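Long-range contacts in putative streptothricin acetyltransferase (PDB 3PP9), which probably transfers the acetyl group of acetyl coenzyme A, with streptothricin-type antibiotics as its presumed acceptors: residues F90-K95 and Y102-T107; N96-A101 and G136-T141. All blocks are in the same frame, centred on the assembly; numbering follows the deposited sequence.

Contact 1 of 2, residues F90-K95 and Y102-T107; sequences FIVLKK and YIEDIT. With ACO (acetyl coenzyme *a), chain D.
Strand 90-95 pairs antiparallel with 102-107, its axis at 170° to that of 105-107, joined by six backbone hydrogen bonds whose register slips by one residue between Val92 and Leu93, a beta bulge. The chain turns a corner at Glu104: its N still reaches Val92 O at 2.8 Å but from above the carbonyl plane, while Asp105 N is buried without a partner. Past this corner Ile106 N donates to the acetyl O (3.1 Å) and Ile106 O accepts from pantetheine N4P (2.8 Å). This is the GNAT beta bulge, where the strand splays from its parallel neighbour and acetyl coenzyme A continues the sheet. On the Phe90 side, Thr107 CB lies over one ring face, 4.3 Å from the centroid, and Asp105 OD2 lies at the ring edge. Thr107 OG1 donates to the syn lone pair of Asp105 OD1 (2.8 Å), tying the two side chains together. Farther along that face the extended Lys94 chain runs beside Tyr102, NZ over the ring in a long cation-pi contact (5.0 Å to the centroid), while Glu104, bent at chi2 (-74°), brings OE2 into a salt bridge with Lys94 NZ (3.5 Å). On the other face, Leu93 CD2 packs alongside Ile103 CG1 at 3.7 Å and Ile91 CG1 against Ile106 CB, under helix 117-131.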
# COMPACT_ATOMS: atom_id res chain seq x y z
N PHE A 90 -3.42 -15.76 16.75
CA PHE A 90 -2.42 -16.00 15.73
C PHE A 90 -1.99 -14.68 15.10
O PHE A 90 -2.62 -13.64 15.28
CB PHE A 90 -2.96 -16.97 14.66
CG PHE A 90 -4.16 -16.46 13.93
CD1 PHE A 90 -5.43 -16.77 14.36
CD2 PHE A 90 -4.02 -15.64 12.83
CE1 PHE A 90 -6.55 -16.28 13.68
CE2 PHE A 90 -5.14 -15.15 12.15
CZ PHE A 90 -6.40 -15.45 12.60
N ILE A 91 -0.84 -14.72 14.43
CA ILE A 91 -0.32 -13.57 13.72
C ILE A 91 0.18 -14.07 12.35
O ILE A 91 0.83 -15.12 12.27
CB ILE A 91 0.75 -12.77 14.51
CG1 ILE A 91 1.05 -11.45 13.83
CG2 ILE A 91 2.00 -13.63 14.75
CD1 ILE A 91 1.86 -10.49 14.72
N VAL A 92 -0.19 -13.32 11.30
CA VAL A 92 0.14 -13.63 9.91
C VAL A 92 1.14 -12.58 9.42
O VAL A 92 0.87 -11.38 9.45
CB VAL A 92 -1.12 -13.60 9.02
CG1 VAL A 92 -0.81 -14.07 7.60
CG2 VAL A 92 -2.26 -14.49 9.62
N LEU A 93 2.30 -13.04 8.96
CA LEU A 93 3.36 -12.14 8.54
C LEU A 93 3.92 -12.43 7.15
O LEU A 93 3.96 -13.58 6.72
CB LEU A 93 4.54 -12.37 9.50
CG LEU A 93 4.25 -12.12 10.98
CD1 LEU A 93 5.36 -12.65 11.86
CD2 LEU A 93 4.03 -10.65 11.23
N LYS A 94 4.37 -11.38 6.47
CA LYS A 94 5.03 -11.54 5.18
C LYS A 94 6.17 -10.52 5.15
O LYS A 94 6.26 -9.65 6.03
CB LYS A 94 4.14 -11.21 3.99
CG LYS A 94 3.83 -9.76 3.82
CD LYS A 94 3.16 -9.48 2.47
CE LYS A 94 2.88 -7.99 2.31
NZ LYS A 94 2.22 -7.68 1.00
N LYS A 95 7.07 -10.69 4.20
CA LYS A 95 8.14 -9.70 4.00
C LYS A 95 7.62 -8.78 2.91
O LYS A 95 7.23 -9.24 1.84
CB LYS A 95 9.44 -10.37 3.58
CG LYS A 95 10.57 -9.39 3.42
CD LYS A 95 11.81 -10.13 2.99
CE LYS A 95 12.99 -9.23 2.84
NZ LYS A 95 14.20 -10.04 2.47
N TYR A 102 5.58 -7.40 7.53
CA TYR A 102 4.25 -6.81 7.40
C TYR A 102 3.23 -7.74 8.07
O TYR A 102 3.15 -8.92 7.75
CB TYR A 102 3.93 -6.65 5.91
CG TYR A 102 2.65 -5.94 5.59
CD1 TYR A 102 1.43 -6.61 5.58
CD2 TYR A 102 2.66 -4.59 5.26
CE1 TYR A 102 0.25 -5.96 5.27
CE2 TYR A 102 1.47 -3.93 4.98
CZ TYR A 102 0.28 -4.62 4.99
OH TYR A 102 -0.90 -3.96 4.69
N ILE A 103 2.46 -7.18 8.99
CA ILE A 103 1.44 -7.95 9.68
C ILE A 103 0.16 -7.90 8.86
O ILE A 103 -0.51 -6.88 8.78
CB ILE A 103 1.14 -7.41 11.08
CG1 ILE A 103 2.41 -7.36 11.94
CG2 ILE A 103 0.02 -8.27 11.72
CD1 ILE A 103 2.20 -6.69 13.32
N GLU A 104 -0.19 -9.03 8.25
CA GLU A 104 -1.39 -9.14 7.45
C GLU A 104 -2.62 -9.25 8.35
O GLU A 104 -3.70 -8.77 7.96
CB GLU A 104 -1.32 -10.39 6.59
CG GLU A 104 -0.27 -10.33 5.50
CD GLU A 104 -0.64 -9.43 4.34
OE1 GLU A 104 -1.78 -8.93 4.27
OE2 GLU A 104 0.22 -9.23 3.47
N ASP A 105 -2.45 -9.88 9.52
CA ASP A 105 -3.53 -10.07 10.47
C ASP A 105 -2.98 -10.52 11.80
O ASP A 105 -2.06 -11.35 11.84
CB ASP A 105 -4.49 -11.17 9.93
CG ASP A 105 -5.71 -11.47 10.83
OD1 ASP A 105 -5.76 -11.10 12.01
OD2 ASP A 105 -6.64 -12.18 10.31
N ILE A 106 -3.47 -9.91 12.86
CA ILE A 106 -3.16 -10.36 14.21
C ILE A 106 -4.53 -10.46 14.87
O ILE A 106 -5.33 -9.53 14.81
CB ILE A 106 -2.17 -9.51 15.01
CG1 ILE A 106 -1.98 -10.11 16.42
CG2 ILE A 106 -2.63 -8.02 15.12
CD1 ILE A 106 -0.98 -9.39 17.31
N THR A 107 -4.81 -11.63 15.44
CA THR A 107 -6.08 -11.84 16.11
C THR A 107 -5.92 -12.64 17.38
O THR A 107 -5.22 -13.65 17.41
CB THR A 107 -7.07 -12.62 15.24
OG1 THR A 107 -7.46 -11.83 14.10
CG2 THR A 107 -8.35 -12.98 16.01
N1A ACO D . -7.73 -0.30 24.27
C2A ACO D . -6.63 0.25 24.81
N3A ACO D . -5.48 -0.43 24.98
C4A ACO D . -5.41 -1.74 24.61
C5A ACO D . -6.58 -2.39 24.03
C6A ACO D . -7.80 -1.59 23.88
N6A ACO D . -8.90 -2.16 23.35
N7A ACO D . -6.25 -3.66 23.76
C8A ACO D . -4.96 -3.82 24.14
N9A ACO D . -4.46 -2.67 24.63
C1B ACO D . -3.12 -2.44 25.20
C2B ACO D . -3.08 -3.18 26.55
O2B ACO D . -3.61 -2.44 27.66
C3B ACO D . -1.62 -3.49 26.71
O3B ACO D . -0.97 -2.38 27.30
P3B ACO D . 0.16 -2.52 28.43
O7A ACO D . 1.28 -3.28 27.75
O8A ACO D . -0.54 -3.29 29.53
O9A ACO D . 0.47 -1.07 28.75
C4B ACO D . -1.13 -3.67 25.29
O4B ACO D . -2.06 -2.99 24.43
C5B ACO D . -1.04 -5.15 24.92
O5B ACO D . -2.36 -5.69 24.86
P1A ACO D . -2.60 -7.27 24.77
O1A ACO D . -3.41 -7.72 25.96
O2A ACO D . -1.27 -7.90 24.50
O3A ACO D . -3.52 -7.31 23.43
P2A ACO D . -4.56 -8.45 23.02
O4A ACO D . -5.89 -7.96 23.51
O5A ACO D . -4.10 -9.83 23.40
O6A ACO D . -4.50 -8.40 21.41
CBP ACO D . -5.48 -7.46 19.43
CCP ACO D . -4.66 -7.19 20.68
CDP ACO D . -5.53 -6.18 18.60
CEP ACO D . -4.83 -8.58 18.62
CAP ACO D . -6.90 -7.88 19.81
OAP ACO D . -7.61 -6.75 20.37
C9P ACO D . -7.73 -8.38 18.65
O9P ACO D . -7.61 -9.50 18.23
N8P ACO D . -8.62 -7.55 18.10
C7P ACO D . -9.51 -7.95 17.01
C6P ACO D . -8.81 -8.20 15.70
C5P ACO D . -8.05 -6.96 15.31
O5P ACO D . -8.54 -5.86 15.44
N4P ACO D . -6.85 -7.13 14.82
C3P ACO D . -5.99 -6.05 14.38
C2P ACO D . -6.45 -5.67 12.98
S1P ACO D . -5.20 -4.77 12.08
C ACO D . -4.16 -6.00 11.58
O ACO D . -4.37 -7.15 11.90
CH3 ACO D . -2.96 -5.63 10.77

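Contact 2 of 2, residues N96-A101 and G136-T141. With K (potassium ion), chain F; ACO (acetyl coenzyme *a), chain D; PO4 (phosphate ion), chain E.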
# COMPACT_ATOMS: atom_id res chain seq x y z
N ASN A 96 7.63 -7.48 3.17
CA ASN A 96 7.12 -6.49 2.23
C ASN A 96 8.19 -5.99 1.24
O ASN A 96 9.38 -6.22 1.43
CB ASN A 96 6.59 -5.30 3.03
CG ASN A 96 5.62 -4.45 2.25
OD1 ASN A 96 4.90 -4.96 1.39
ND2 ASN A 96 5.55 -3.17 2.57
N TRP A 97 7.76 -5.29 0.20
CA TRP A 97 8.72 -4.75 -0.79
C TRP A 97 9.78 -3.81 -0.20
O TRP A 97 10.86 -3.69 -0.77
CB TRP A 97 7.99 -4.00 -1.92
CG TRP A 97 7.25 -2.77 -1.46
CD1 TRP A 97 5.95 -2.70 -1.08
CD2 TRP A 97 7.77 -1.44 -1.37
NE1 TRP A 97 5.62 -1.41 -0.74
CE2 TRP A 97 6.72 -0.62 -0.90
CE3 TRP A 97 9.02 -0.87 -1.62
CZ2 TRP A 97 6.89 0.75 -0.69
CZ3 TRP A 97 9.18 0.48 -1.40
CH2 TRP A 97 8.12 1.28 -0.94
N ASN A 98 9.47 -3.13 0.90
CA ASN A 98 10.42 -2.21 1.53
C ASN A 98 11.28 -2.89 2.59
O ASN A 98 11.92 -2.22 3.40
CB ASN A 98 9.70 -1.02 2.16
CG ASN A 98 8.94 -1.40 3.39
OD1 ASN A 98 8.60 -2.56 3.59
ND2 ASN A 98 8.65 -0.40 4.24
N ASN A 99 11.28 -4.22 2.58
CA ASN A 99 12.05 -5.03 3.50
C ASN A 99 11.48 -5.21 4.89
O ASN A 99 11.97 -6.06 5.61
CB ASN A 99 13.53 -4.62 3.54
CG ASN A 99 14.24 -4.90 2.23
OD1 ASN A 99 15.10 -4.13 1.81
ND2 ASN A 99 13.86 -5.99 1.56
N TYR A 100 10.44 -4.48 5.27
CA TYR A 100 9.87 -4.67 6.59
C TYR A 100 9.00 -5.91 6.65
O TYR A 100 8.47 -6.39 5.65
CB TYR A 100 8.96 -3.48 6.96
CG TYR A 100 9.62 -2.29 7.62
CD1 TYR A 100 10.79 -1.75 7.11
CD2 TYR A 100 9.04 -1.66 8.72
CE1 TYR A 100 11.39 -0.67 7.72
CE2 TYR A 100 9.64 -0.55 9.32
CZ TYR A 100 10.82 -0.07 8.81
OH TYR A 100 11.47 1.02 9.35
N ALA A 101 8.89 -6.45 7.86
CA ALA A 101 7.94 -7.52 8.11
C ALA A 101 6.60 -6.77 8.08
O ALA A 101 6.52 -5.63 8.55
CB ALA A 101 8.17 -8.13 9.45
N GLY A 136 12.38 -3.69 10.45
CA GLY A 136 11.25 -3.27 11.24
C GLY A 136 10.01 -4.05 10.88
O GLY A 136 10.09 -5.01 10.10
N ILE A 137 8.89 -3.65 11.46
CA ILE A 137 7.61 -4.29 11.22
C ILE A 137 6.61 -3.18 10.95
O ILE A 137 6.70 -2.10 11.52
CB ILE A 137 7.09 -5.05 12.43
CG1 ILE A 137 8.10 -6.04 12.97
CG2 ILE A 137 5.78 -5.73 12.08
CD1 ILE A 137 7.59 -6.73 14.23
N MSE A 138 5.64 -3.44 10.09
CA MSE A 138 4.61 -2.45 9.78
C MSE A 138 3.29 -3.12 9.52
O MSE A 138 3.22 -4.34 9.37
CB MSE A 138 4.97 -1.66 8.53
CG MSE A 138 5.12 -2.56 7.33
SE MSE A 138 5.59 -1.67 5.69
CE MSE A 138 4.04 -0.84 5.15
N LEU A 139 2.24 -2.31 9.46
CA LEU A 139 0.91 -2.82 9.20
C LEU A 139 -0.03 -1.68 8.88
O LEU A 139 0.34 -0.52 8.95
CB LEU A 139 0.40 -3.64 10.40
CG LEU A 139 0.17 -3.02 11.79
CD1 LEU A 139 1.43 -2.59 12.47
CD2 LEU A 139 -0.89 -1.91 11.82
N GLU A 140 -1.22 -2.04 8.41
CA GLU A 140 -2.27 -1.08 8.10
C GLU A 140 -3.47 -1.47 8.93
O GLU A 140 -3.73 -2.66 9.15
CB GLU A 140 -2.68 -1.12 6.63
CG GLU A 140 -3.83 -0.16 6.24
CD GLU A 140 -5.26 -0.60 6.66
OE1 GLU A 140 -5.45 -1.73 7.18
OE2 GLU A 140 -6.20 0.18 6.43
N THR A 141 -4.16 -0.46 9.43
CA THR A 141 -5.38 -0.65 10.18
C THR A 141 -6.28 0.52 9.74
O THR A 141 -5.87 1.35 8.93
CB THR A 141 -5.13 -0.84 11.72
OG1 THR A 141 -6.36 -1.20 12.39
CG2 THR A 141 -4.49 0.39 12.35
K K F . -8.67 -2.55 11.15
N1A ACO D . -7.73 -0.30 24.27
C2A ACO D . -6.63 0.25 24.81
N3A ACO D . -5.48 -0.43 24.98
C4A ACO D . -5.41 -1.74 24.61
C5A ACO D . -6.58 -2.39 24.03
C6A ACO D . -7.80 -1.59 23.88
N6A ACO D . -8.90 -2.16 23.35
N7A ACO D . -6.25 -3.66 23.76
C8A ACO D . -4.96 -3.82 24.14
N9A ACO D . -4.46 -2.67 24.63
C1B ACO D . -3.12 -2.44 25.20
C2B ACO D . -3.08 -3.18 26.55
O2B ACO D . -3.61 -2.44 27.66
C3B ACO D . -1.62 -3.49 26.71
O3B ACO D . -0.97 -2.38 27.30
P3B ACO D . 0.16 -2.52 28.43
O7A ACO D . 1.28 -3.28 27.75
O8A ACO D . -0.54 -3.29 29.53
O9A ACO D . 0.47 -1.07 28.75
C4B ACO D . -1.13 -3.67 25.29
O4B ACO D . -2.06 -2.99 24.43
C5B ACO D . -1.04 -5.15 24.92
O5B ACO D . -2.36 -5.69 24.86
P1A ACO D . -2.60 -7.27 24.77
O1A ACO D . -3.41 -7.72 25.96
O2A ACO D . -1.27 -7.90 24.50
O3A ACO D . -3.52 -7.31 23.43
P2A ACO D . -4.56 -8.45 23.02
O4A ACO D . -5.89 -7.96 23.51
O5A ACO D . -4.10 -9.83 23.40
O6A ACO D . -4.50 -8.40 21.41
CBP ACO D . -5.48 -7.46 19.43
CCP ACO D . -4.66 -7.19 20.68
CDP ACO D . -5.53 -6.18 18.60
CEP ACO D . -4.83 -8.58 18.62
CAP ACO D . -6.90 -7.88 19.81
OAP ACO D . -7.61 -6.75 20.37
C9P ACO D . -7.73 -8.38 18.65
O9P ACO D . -7.61 -9.50 18.23
N8P ACO D . -8.62 -7.55 18.10
C7P ACO D . -9.51 -7.95 17.01
C6P ACO D . -8.81 -8.20 15.70
C5P ACO D . -8.05 -6.96 15.31
O5P ACO D . -8.54 -5.86 15.44
N4P ACO D . -6.85 -7.13 14.82
C3P ACO D . -5.99 -6.05 14.38
C2P ACO D . -6.45 -5.67 12.98
S1P ACO D . -5.20 -4.77 12.08
C ACO D . -4.16 -6.00 11.58
O ACO D . -4.37 -7.15 11.90
CH3 ACO D . -2.96 -5.63 10.77
P PO4 E . 2.46 -0.99 1.27
O1 PO4 E . 1.92 -2.40 1.31
O2 PO4 E . 2.72 -0.57 -0.15
O3 PO4 E . 1.46 -0.09 1.94
O4 PO4 E . 3.77 -0.97 2.02
O HOH W 1 -7.86 -2.41 8.32
O HOH W 2 -11.84 -1.56 11.27
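Ala101 makes the backbone join, as a parallel bridge to Ile137: its N donates to Gly136 O at 2.9 Å, in the carbonyl plane, and its O accepts from Met138 N at 2.8 Å, nearly along the C=O axis. Beside this ladder the Tyr100 ring lies flat over Gly136, whose CA is 3.8 Å from the centroid and 18° off the normal, a CH-pi contact. With no side chain at Gly136, the ring can settle directly on the backbone. Met138, a selenomethionine, runs past Tyr100 on the same side of the bridge. CG touches Tyr100 CB, and SE stands oblique to the ring in a Met-aromatic contact. With chi2 extended SE reaches to 3.5 Å from Asn96 ND2, Asn98 ND2 meeting it tip to tip, and the bend at chi3 (-75°) turns CE toward a bound phosphate. Here the hairpin that brings strand 101-108 into the GNAT sheet turns back, and strand 136-142 starts its parallel run next to it. A type I turn from Asn96 to Asn99 shapes the loop. Asn98 OD1 accepts from Tyr100 N at 3.1 Å, an Asx turn, and also from Asn96 ND2, both donors standing above its carbonyl plane; Asn98 ND2 is held by Val166 O of the second subunit. Farther out, Asn96 ND2 (2.9 Å to O4) and Trp97 NE1 (3.1 Å to O2) grip the phosphate, probably from the crystallisation liquor, and Trp97 meets Tyr167 of the second subunit edge-to-face. At the far end of strand 136-142, Thr141 OG1 binds the potassium ion, one of whose two water ligands also donates to Glu140 OE1, and Leu139 CB packs on the acetyl methyl of the cofactor.

How the contacts relate
Contact 1 and contact 2 lie about 10 Å apart, centre to centre, in the same mixed sheet. Along the chain their segments alternate: 90-95, the loop 96-101, then 102-107, with 136-141 following after helix 117-131. Strand 101-108 is common ground, antiparallel to 86-95 on one flank and parallel to 136-142 on the other. The two contacts meet directly where Ile103 N lies 3.0 Å from Met138 O, a probable hydrogen bond, and where Ile103 CG1 packs on Ile137 CG2. Beyond Ile103 the parallel pair opens into a V, and the acetyl end of the cofactor enters it, touched by 102-107 and 136-141 alike. At its closed end, loop 96-101 reaches the second subunit.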